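Side-chain contacts in monoglyceride lipase (PDB 4ZWN), which hydrolyses monoacylglycerols to free fatty acids and glycerol, preferring monounsaturated monoglycerides, and also takes part in fatty acid ethyl ester breakdown: residues 64-69 with 79-84; 90-95 with 124-129. The protein carries 2 engineered substitutions. All blocks are in the same frame, centred on the assembly; numbering follows the deposited sequence.

Interaction 1 of 2, residues 64-69 with 79-84; sequences VLLIHG and RLMDHL
An apolar helix-on-sheet contact carried by Leu66 against Leu80 and Met81, with Val64 against Leu84, fixes helix 78-86 on one face of the central sheet. The strand segment 64-67 and helix segment 79-84 run almost antiparallel, at 172°, with their axes 11.0 Å apart; Leu66 faces Leu80 and Met81, and Val64 faces Leu84 farther along the helix.

Leu66 does most of the work. Its CG lies opposite the carbonyl carbon about CA-CB (chi1 -51°), and the next torsion sends CD1 straight on toward the helix. There Leu66 CD1 meets Met81 CG at 3.5 Å, while Met81 SD stays at 4.1 Å from the same methyl, so the methionine offers the flank of its chain. Leu80 arrives from the neighbouring helix position, its CG extended away from its own backbone N (chi1 177°), which carries the branched end out toward the strand. Leu80 CD2 touches both methyl branches of Leu66, coming within 3.8 Å of Leu66 CD1. Leu66 CD1 thus bridges Leu80 and Met81, and the side chain of Leu66 runs at a slant to each of them. Toward the start of the strand segment, Val64 and Leu84 set their side chains roughly at right angles and meet through single methyls, Val64 CG2 and Leu84 CD1, a looser pair at 4.2 Å.

All five residues are buried. Trp141 of the neighbouring strand 138-143 packs on Val64, Leu66 and Leu80, and Phe317 of helix 310-326 covers Leu80 and Leu84.

Strand 62-67, helix 78-86 and strand 89-94 form a beta-alpha-beta unit between neighbouring parallel strands, the connection that recurs in the parallel part of the alpha/beta-hydrolase sheet.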
loop_
_atom_site.group_PDB
_atom_site.type_symbol
_atom_site.label_atom_id
_atom_site.label_comp_id
_atom_site.label_asym_id
_atom_site.label_seq_id
_atom_site.Cartn_x
_atom_site.Cartn_y
_atom_site.Cartn_z
ATOM N N VAL A 64 1.722 11.319 -5.505
ATOM C CA VAL A 64 1.913 10.144 -4.660
ATOM C C VAL A 64 1.537 8.855 -5.389
ATOM O O VAL A 64 0.416 8.707 -5.876
ATOM C CB VAL A 64 1.089 10.233 -3.357
ATOM C CG1 VAL A 64 1.546 9.166 -2.381
ATOM C CG2 VAL A 64 1.224 11.611 -2.725
ATOM N N LEU A 65 2.488 7.929 -5.459
ATOM C CA LEU A 65 2.264 6.610 -6.037
ATOM C C LEU A 65 1.704 5.666 -4.972
ATOM O O LEU A 65 2.353 5.408 -3.958
ATOM C CB LEU A 65 3.569 6.051 -6.613
ATOM C CG LEU A 65 3.536 5.108 -7.823
ATOM C CD1 LEU A 65 4.939 4.614 -8.137
ATOM C CD2 LEU A 65 2.592 3.935 -7.623
ATOM N N LEU A 66 0.507 5.138 -5.205
ATOM C CA LEU A 66 -0.131 4.282 -4.213
ATOM C C LEU A 66 0.010 2.797 -4.550
ATOM O O LEU A 66 -0.416 2.343 -5.611
ATOM C CB LEU A 66 -1.610 4.647 -4.070
ATOM C CG LEU A 66 -1.935 6.126 -3.838
ATOM C CD1 LEU A 66 -3.397 6.300 -3.486
ATOM C CD2 LEU A 66 -1.061 6.722 -2.752
ATOM N N ILE A 67 0.617 2.049 -3.634
ATOM C CA ILE A 67 0.738 0.604 -3.770
ATOM C C ILE A 67 -0.275 -0.083 -2.861
ATOM O O ILE A 67 -0.098 -0.115 -1.642
ATOM C CB ILE A 67 2.154 0.111 -3.423
ATOM C CG1 ILE A 67 3.206 0.957 -4.137
ATOM C CG2 ILE A 67 2.308 -1.363 -3.779
ATOM C CD1 ILE A 67 4.627 0.592 -3.780
ATOM N N HIS A 68 -1.334 -0.630 -3.453
ATOM C CA HIS A 68 -2.418 -1.222 -2.674
ATOM C C HIS A 68 -1.989 -2.517 -1.993
ATOM O O HIS A 68 -0.944 -3.089 -2.313
ATOM C CB HIS A 68 -3.652 -1.473 -3.553
ATOM C CG HIS A 68 -3.474 -2.562 -4.571
ATOM N ND1 HIS A 68 -3.530 -3.899 -4.248
ATOM C CD2 HIS A 68 -3.266 -2.505 -5.907
ATOM C CE1 HIS A 68 -3.352 -4.623 -5.340
ATOM N NE2 HIS A 68 -3.189 -3.799 -6.363
ATOM N N GLY A 69 -2.805 -2.969 -1.048
ATOM C CA GLY A 69 -2.533 -4.199 -0.332
ATOM C C GLY A 69 -3.230 -5.397 -0.947
ATOM O O GLY A 69 -4.015 -5.261 -1.889
ATOM N N ARG A 79 -10.906 7.126 -1.351
ATOM C CA ARG A 79 -10.989 8.026 -0.207
ATOM C C ARG A 79 -9.693 8.817 -0.038
ATOM O O ARG A 79 -9.716 10.021 0.218
ATOM C CB ARG A 79 -11.306 7.224 1.057
ATOM C CG ARG A 79 -11.839 8.018 2.238
ATOM C CD ARG A 79 -12.112 7.067 3.402
ATOM N NE ARG A 79 -12.697 7.725 4.568
ATOM C CZ ARG A 79 -12.994 7.099 5.704
ATOM N NH1 ARG A 79 -12.757 5.799 5.828
ATOM N NH2 ARG A 79 -13.524 7.769 6.719
ATOM N N LEU A 80 -8.563 8.139 -0.206
ATOM C CA LEU A 80 -7.259 8.777 -0.051
ATOM C C LEU A 80 -6.949 9.729 -1.203
ATOM O O LEU A 80 -6.534 10.866 -0.985
ATOM C CB LEU A 80 -6.162 7.720 0.056
ATOM C CG LEU A 80 -4.733 8.249 0.147
ATOM C CD1 LEU A 80 -4.573 9.165 1.358
ATOM C CD2 LEU A 80 -3.749 7.091 0.201
ATOM N N MET A 81 -7.151 9.252 -2.427
ATOM C CA MET A 81 -6.873 10.043 -3.620
ATOM C C MET A 81 -7.764 11.280 -3.709
ATOM O O MET A 81 -7.336 12.330 -4.192
ATOM C CB MET A 81 -7.040 9.183 -4.874
ATOM C CG MET A 81 -6.033 8.052 -4.969
ATOM S SD MET A 81 -6.074 7.125 -6.515
ATOM C CE MET A 81 -7.609 6.221 -6.331
ATOM N N ASP A 82 -9.002 11.154 -3.240
ATOM C CA ASP A 82 -9.937 12.273 -3.240
ATOM C C ASP A 82 -9.442 13.395 -2.329
ATOM O O ASP A 82 -9.425 14.561 -2.723
ATOM C CB ASP A 82 -11.330 11.811 -2.806
ATOM C CG ASP A 82 -12.410 12.839 -3.111
ATOM O OD1 ASP A 82 -12.327 13.495 -4.173
ATOM O OD2 ASP A 82 -13.342 12.991 -2.290
ATOM N N HIS A 83 -9.033 13.040 -1.113
ATOM C CA HIS A 83 -8.530 14.025 -0.158
ATOM C C HIS A 83 -7.199 14.621 -0.608
ATOM O O HIS A 83 -6.949 15.808 -0.411
ATOM C CB HIS A 83 -8.378 13.407 1.235
ATOM C CG HIS A 83 -9.669 13.258 1.979
ATOM N ND1 HIS A 83 -10.636 12.343 1.620
ATOM C CD2 HIS A 83 -10.151 13.907 3.066
ATOM C CE1 HIS A 83 -11.657 12.434 2.453
ATOM N NE2 HIS A 83 -11.389 13.375 3.339
ATOM N N LEU A 84 -6.344 13.798 -1.209
ATOM C CA LEU A 84 -5.075 14.291 -1.737
ATOM C C LEU A 84 -5.310 15.289 -2.868
ATOM O O LEU A 84 -4.609 16.295 -2.975
ATOM C CB LEU A 84 -4.202 13.136 -2.228
ATOM C CG LEU A 84 -3.509 12.286 -1.162
ATOM C CD1 LEU A 84 -2.807 11.097 -1.799
ATOM C CD2 LEU A 84 -2.521 13.125 -0.365
#

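Interaction 2 of 2, residues 90-95 with 124-129; sequences ESFTFD and VEKNLS
Phe92 presents a face of its ring to the side-chain amide of Asn127, and this aromatic-amide packing makes up most of the contact between residues 90-95 and 124-129. With CG anti to the backbone N (chi1 -173°), the phenyl group projects from the sheet toward the helix. Asn127 ND2 sits 3.2 Å above the ring plane of Phe92, displaced toward the rim and nearest CD1. The oxygen lies by the base of the ring, with Asn127 OD1 3.2 Å from Phe92 CG and equally near CB. Because ring and amide planes stand 76° apart, the amide comes at the ring steeply with its N and O side and does not stack flat.

The apolar share is smaller. The aliphatic part of Lys126 crosses the far end of the ring at about a right angle, bringing Lys126 CD to 4.1 Å from Phe92 CZ. A bend in the last torsion (chi4 -67°) turns the ammonium group, which forms a salt bridge with Glu130 one turn along the helix.

In the alpha/beta-hydrolase fold the chain between strands 89-94 and 138-143 passes over strand 62-67, and helix 113-134 is the helix of that crossover.

Polar bonds run through neighbours, for no hydrogen bond links the two segments directly. Asn127 ND2 donates to Phe123 O one turn back, while OD1 accepts from Arg63 NH1, so both ends of the buried amide are held and its rotation is fixed. The charge on Arg63, whose NE also forms a salt bridge with Glu90 OE1 on the strand, would be expected to polarise that carbonyl.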
loop_
_atom_site.group_PDB
_atom_site.type_symbol
_atom_site.label_atom_id
_atom_site.label_comp_id
_atom_site.label_asym_id
_atom_site.label_seq_id
_atom_site.Cartn_x
_atom_site.Cartn_y
_atom_site.Cartn_z
ATOM N N GLU A 90 -1.291 15.102 -6.602
ATOM C CA GLU A 90 -1.686 14.118 -7.598
ATOM C C GLU A 90 -1.504 12.708 -7.052
ATOM O O GLU A 90 -0.635 12.467 -6.213
ATOM C CB GLU A 90 -0.872 14.292 -8.882
ATOM C CG GLU A 90 -1.116 15.603 -9.603
ATOM C CD GLU A 90 -0.226 15.778 -10.818
ATOM O OE1 GLU A 90 0.800 15.070 -10.916
ATOM O OE2 GLU A 90 -0.557 16.621 -11.679
ATOM N N SER A 91 -2.324 11.779 -7.530
ATOM C CA SER A 91 -2.184 10.378 -7.155
ATOM C C SER A 91 -2.072 9.487 -8.382
ATOM O O SER A 91 -2.657 9.768 -9.429
ATOM C CB SER A 91 -3.365 9.917 -6.299
ATOM O OG SER A 91 -3.388 10.567 -5.042
ATOM N N PHE A 92 -1.310 8.410 -8.241
ATOM C CA PHE A 92 -1.259 7.371 -9.251
ATOM C C PHE A 92 -1.316 6.019 -8.566
ATOM O O PHE A 92 -0.529 5.739 -7.661
ATOM C CB PHE A 92 0.005 7.480 -10.108
ATOM C CG PHE A 92 0.027 6.527 -11.277
ATOM C CD1 PHE A 92 0.464 5.222 -11.120
ATOM C CD2 PHE A 92 -0.394 6.940 -12.531
ATOM C CE1 PHE A 92 0.480 4.345 -12.192
ATOM C CE2 PHE A 92 -0.379 6.069 -13.606
ATOM C CZ PHE A 92 0.057 4.772 -13.437
ATOM N N THR A 93 -2.255 5.186 -8.993
ATOM C CA THR A 93 -2.335 3.826 -8.491
ATOM C C THR A 93 -2.661 2.878 -9.633
ATOM O O THR A 93 -3.183 3.287 -10.670
ATOM C CB THR A 93 -3.388 3.686 -7.371
ATOM O OG1 THR A 93 -3.262 2.401 -6.753
ATOM C CG2 THR A 93 -4.795 3.845 -7.925
ATOM N N PHE A 94 -2.335 1.607 -9.443
ATOM C CA PHE A 94 -2.629 0.595 -10.443
ATOM C C PHE A 94 -2.946 -0.720 -9.752
ATOM O O PHE A 94 -2.365 -1.035 -8.713
ATOM C CB PHE A 94 -1.452 0.428 -11.411
ATOM C CG PHE A 94 -0.200 -0.106 -10.766
ATOM C CD1 PHE A 94 0.665 0.740 -10.093
ATOM C CD2 PHE A 94 0.113 -1.455 -10.842
ATOM C CE1 PHE A 94 1.816 0.251 -9.500
ATOM C CE2 PHE A 94 1.262 -1.951 -10.254
ATOM C CZ PHE A 94 2.116 -1.097 -9.582
ATOM N N ASP A 95 -3.885 -1.473 -10.313
ATOM C CA ASP A 95 -4.143 -2.820 -9.830
ATOM C C ASP A 95 -2.946 -3.686 -10.201
ATOM O O ASP A 95 -2.638 -3.856 -11.378
ATOM C CB ASP A 95 -5.440 -3.385 -10.418
ATOM C CG ASP A 95 -6.683 -2.673 -9.899
ATOM O OD1 ASP A 95 -6.571 -1.876 -8.942
ATOM O OD2 ASP A 95 -7.780 -2.922 -10.442
ATOM N N VAL A 124 6.902 3.299 -11.824
ATOM C CA VAL A 124 7.718 4.326 -11.192
ATOM C C VAL A 124 8.315 5.217 -12.274
ATOM O O VAL A 124 8.216 6.441 -12.209
ATOM C CB VAL A 124 8.844 3.720 -10.324
ATOM C CG1 VAL A 124 9.927 4.751 -10.056
ATOM C CG2 VAL A 124 8.281 3.183 -9.021
ATOM N N GLU A 125 8.914 4.589 -13.282
ATOM C CA GLU A 125 9.542 5.321 -14.375
ATOM C C GLU A 125 8.532 6.108 -15.202
ATOM O O GLU A 125 8.853 7.167 -15.738
ATOM C CB GLU A 125 10.316 4.362 -15.273
ATOM C CG GLU A 125 11.500 3.717 -14.585
ATOM C CD GLU A 125 12.164 2.668 -15.444
ATOM O OE1 GLU A 125 11.622 2.360 -16.526
ATOM O OE2 GLU A 125 13.229 2.153 -15.037
ATOM N N LYS A 126 7.315 5.583 -15.303
ATOM C CA LYS A 126 6.239 6.268 -16.012
ATOM C C LYS A 126 5.886 7.577 -15.318
ATOM O O LYS A 126 5.802 8.629 -15.955
ATOM C CB LYS A 126 5.001 5.373 -16.103
ATOM C CG LYS A 126 3.797 6.019 -16.780
ATOM C CD LYS A 126 2.572 5.114 -16.690
ATOM C CE LYS A 126 1.524 5.454 -17.748
ATOM N NZ LYS A 126 0.897 6.788 -17.544
ATOM N N ASN A 127 5.682 7.503 -14.007
ATOM C CA ASN A 127 5.348 8.683 -13.220
ATOM C C ASN A 127 6.531 9.631 -13.094
ATOM O O ASN A 127 6.361 10.850 -13.079
ATOM C CB ASN A 127 4.852 8.275 -11.833
ATOM C CG ASN A 127 3.446 7.719 -11.863
ATOM O OD1 ASN A 127 2.473 8.471 -11.877
ATOM N ND2 ASN A 127 3.330 6.396 -11.869
ATOM N N LEU A 128 7.726 9.056 -13.000
ATOM C CA LEU A 128 8.960 9.826 -12.930
ATOM C C LEU A 128 9.112 10.672 -14.189
ATOM O O LEU A 128 9.556 11.819 -14.136
ATOM C CB LEU A 128 10.160 8.891 -12.760
ATOM C CG LEU A 128 11.228 9.232 -11.719
ATOM C CD1 LEU A 128 10.599 9.777 -10.448
ATOM C CD2 LEU A 128 12.049 7.992 -11.411
ATOM N N SER A 129 8.723 10.097 -15.320
ATOM C CA SER A 129 8.797 10.784 -16.601
ATOM C C SER A 129 7.788 11.922 -16.668
ATOM O O SER A 129 8.089 13.006 -17.167
ATOM C CB SER A 129 8.563 9.800 -17.747
ATOM O OG SER A 129 8.610 10.458 -19.000
#

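In the fold
Interactions 1 and 2 come in series along the chain and share one sheet, their centres 11 Å apart. Strands 62-67 and 89-94 are parallel neighbours, probably hydrogen-bonded from Val64 N to Glu90 O and from Leu66 N to Phe92 O, both 2.7 Å. Alternation along the strands sends Val64 and Leu66 to helix 78-86 and Phe92 to helix 113-134, so opposite faces of the sheet are covered. Helix 78-86 also reaches the second strand, with Leu84 CD1 3.3 Å from Ser91 OG. The resulting helix-sheet-helix layering belongs to the alpha/beta-hydrolase core, whose next strand, 138-143, leads to Ser144, the probable nucleophile.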